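Local structure of sulfurtransferase (Azotobacter vinelandii, 1E0C) at residues Tyr112-Leu117 with Ala204-Thr209. The protein probably catalyses the transfer of sulfur from thiosulfate to cyanide, as a rhodanese built of two rhodanese-like domains. Sequence-based numbering, arbitrary orientation.
Sequences YLNGGL and ALRIRT
Asn114 reaches across to the backbone of Ile207 with its side-chain amide. Its OD1 accepts a hydrogen bond from Ile207 N at 3.0 Å, nearly straight at the hydrogen (167°). The donor is tilted a little out of the carbonyl plane. Asn114 has CG anti to its own N (chi1 -152°), and this swing brings the amide to the second segment, although its CB does not point there. The other end of the amide is held too. ND2 donates to Glu12 and to a water, and that water donates to Ile207 O. Asn114 thus serves both backbone polar groups of Ile207, one directly and one through water.

The side chain of Arg206 crosses that of Asn114 at about a right angle. Its methylenes touch the amide, with Arg206 CG 3.6 Å from Asn114 CG. The amide and guanidinium planes stand 73° apart. The charged end runs on to Glu12 and Glu123, with salt bridges from NE and NH2.

Ile207 sends CD1 obliquely to the Tyr112 ring, 4.0 Å from CE2. A second water lies at the ring edge, in plane, accepting from Tyr112 OH and donating to Leu205 O. Gly115 sits in a type II turn from Leu113 to Gly116, with its CA 3.5 Å from Ala204 O. Its positive phi suits a glycine.

An alanine in place of Asn114 would probably leave Ile207 N without its acceptor, and Glu12 and the bridging water without the ND2 donor. The contact joins the end of strand 110-113 in the first rhodanese-like domain to residues 204-207 in the second. One direct bond and two bridging waters combine here with carbon contacts and the salt bridges of buried Arg206. At this point the two domains are probably held in place by directional bonds and water, with carbon packing around them.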
loop_
_atom_site.group_PDB
_atom_site.type_symbol
_atom_site.label_atom_id
_atom_site.label_comp_id
_atom_site.label_asym_id
_atom_site.label_seq_id
_atom_site.Cartn_x
_atom_site.Cartn_y
_atom_site.Cartn_z
ATOM N N TYR A 112 -9.633 2.570 -0.853
ATOM C CA TYR A 112 -8.602 3.580 -0.923
ATOM C C TYR A 112 -9.243 4.905 -1.354
ATOM O O TYR A 112 -10.039 4.909 -2.295
ATOM C CB TYR A 112 -7.544 3.221 -1.984
ATOM C CG TYR A 112 -6.597 4.368 -2.260
ATOM C CD1 TYR A 112 -5.850 4.920 -1.232
ATOM C CD2 TYR A 112 -6.450 4.904 -3.539
ATOM C CE1 TYR A 112 -4.970 5.955 -1.444
ATOM C CE2 TYR A 112 -5.568 5.944 -3.764
ATOM C CZ TYR A 112 -4.834 6.471 -2.721
ATOM O OH TYR A 112 -3.969 7.515 -2.926
ATOM N N LEU A 113 -8.932 5.965 -0.620
ATOM C CA LEU A 113 -9.426 7.290 -1.007
ATOM C C LEU A 113 -8.532 7.831 -2.125
ATOM O O LEU A 113 -7.371 8.166 -1.905
ATOM C CB LEU A 113 -9.367 8.257 0.186
ATOM C CG LEU A 113 -9.744 9.708 -0.155
ATOM C CD1 LEU A 113 -11.193 9.754 -0.639
ATOM C CD2 LEU A 113 -9.555 10.610 1.056
ATOM N N ASN A 114 -9.077 7.879 -3.338
ATOM C CA ASN A 114 -8.286 8.311 -4.494
ATOM C C ASN A 114 -7.658 9.673 -4.300
ATOM O O ASN A 114 -8.358 10.667 -4.074
ATOM C CB ASN A 114 -9.189 8.313 -5.737
ATOM C CG ASN A 114 -8.391 8.077 -7.011
ATOM O OD1 ASN A 114 -7.195 7.810 -6.958
ATOM N ND2 ASN A 114 -9.062 8.167 -8.154
ATOM N N GLY A 115 -6.331 9.756 -4.345
ATOM C CA GLY A 115 -5.630 11.015 -4.152
ATOM C C GLY A 115 -5.518 11.399 -2.674
ATOM O O GLY A 115 -4.928 12.429 -2.338
ATOM N N GLY A 116 -6.078 10.581 -1.798
ATOM C CA GLY A 116 -5.973 10.779 -0.365
ATOM C C GLY A 116 -6.268 12.204 0.071
ATOM O O GLY A 116 -7.190 12.870 -0.401
ATOM N N LEU A 117 -5.475 12.695 1.021
ATOM C CA LEU A 117 -5.691 14.049 1.546
ATOM C C LEU A 117 -5.453 15.111 0.491
ATOM O O LEU A 117 -6.002 16.214 0.562
ATOM C CB LEU A 117 -4.772 14.277 2.754
ATOM C CG LEU A 117 -5.029 15.578 3.532
ATOM C CD1 LEU A 117 -6.312 15.461 4.342
ATOM C CD2 LEU A 117 -3.851 15.867 4.456
ATOM N N ALA A 204 -4.666 16.012 -8.358
ATOM C CA ALA A 204 -4.425 15.904 -6.925
ATOM C C ALA A 204 -3.911 14.540 -6.503
ATOM O O ALA A 204 -4.306 13.998 -5.468
ATOM C CB ALA A 204 -5.684 16.274 -6.143
ATOM N N LEU A 205 -3.035 13.943 -7.309
ATOM C CA LEU A 205 -2.385 12.687 -7.020
ATOM C C LEU A 205 -3.299 11.483 -7.001
ATOM O O LEU A 205 -2.921 10.418 -6.516
ATOM C CB LEU A 205 -1.512 12.760 -5.763
ATOM C CG LEU A 205 -0.389 13.811 -5.806
ATOM C CD1 LEU A 205 0.364 13.851 -4.490
ATOM C CD2 LEU A 205 0.569 13.511 -6.962
ATOM N N ARG A 206 -4.456 11.577 -7.658
ATOM C CA ARG A 206 -5.273 10.388 -7.892
ATOM C C ARG A 206 -4.470 9.442 -8.805
ATOM O O ARG A 206 -3.509 9.873 -9.442
ATOM C CB ARG A 206 -6.584 10.733 -8.590
ATOM C CG ARG A 206 -7.598 11.470 -7.703
ATOM C CD ARG A 206 -8.841 11.770 -8.544
ATOM N NE ARG A 206 -9.892 12.416 -7.773
ATOM C CZ ARG A 206 -9.867 13.643 -7.284
ATOM N NH1 ARG A 206 -8.838 14.460 -7.431
ATOM N NH2 ARG A 206 -10.942 14.069 -6.604
ATOM N N ILE A 207 -4.903 8.199 -8.832
ATOM C CA ILE A 207 -4.304 7.212 -9.747
ATOM C C ILE A 207 -4.653 7.641 -11.173
ATOM O O ILE A 207 -5.795 8.052 -11.395
ATOM C CB ILE A 207 -4.875 5.820 -9.459
ATOM C CG1 ILE A 207 -4.408 5.338 -8.074
ATOM C CG2 ILE A 207 -4.462 4.813 -10.522
ATOM C CD1 ILE A 207 -5.334 4.312 -7.457
ATOM N N ARG A 208 -3.674 7.689 -12.067
ATOM C CA ARG A 208 -3.967 8.134 -13.441
ATOM C C ARG A 208 -5.043 7.273 -14.065
ATOM O O ARG A 208 -5.126 6.068 -13.845
ATOM C CB ARG A 208 -2.693 8.115 -14.282
ATOM C CG ARG A 208 -2.050 6.729 -14.350
ATOM C CD ARG A 208 -0.615 6.880 -14.866
ATOM N NE ARG A 208 -0.607 7.369 -16.244
ATOM C CZ ARG A 208 0.500 7.668 -16.912
ATOM N NH1 ARG A 208 1.679 7.587 -16.316
ATOM N NH2 ARG A 208 0.439 8.043 -18.188
ATOM N N THR A 209 -5.941 7.886 -14.860
ATOM C CA THR A 209 -7.067 7.108 -15.365
ATOM C C THR A 209 -6.675 6.135 -16.472
ATOM O O THR A 209 -7.429 5.185 -16.721
ATOM C CB THR A 209 -8.203 8.021 -15.877
ATOM O OG1 THR A 209 -7.665 8.876 -16.891
ATOM C CG2 THR A 209 -8.734 8.868 -14.726
HETATM O O HOH W 1 -3.260 7.948 -5.446
HETATM O O HOH W 2 -8.291 7.491 -10.892
#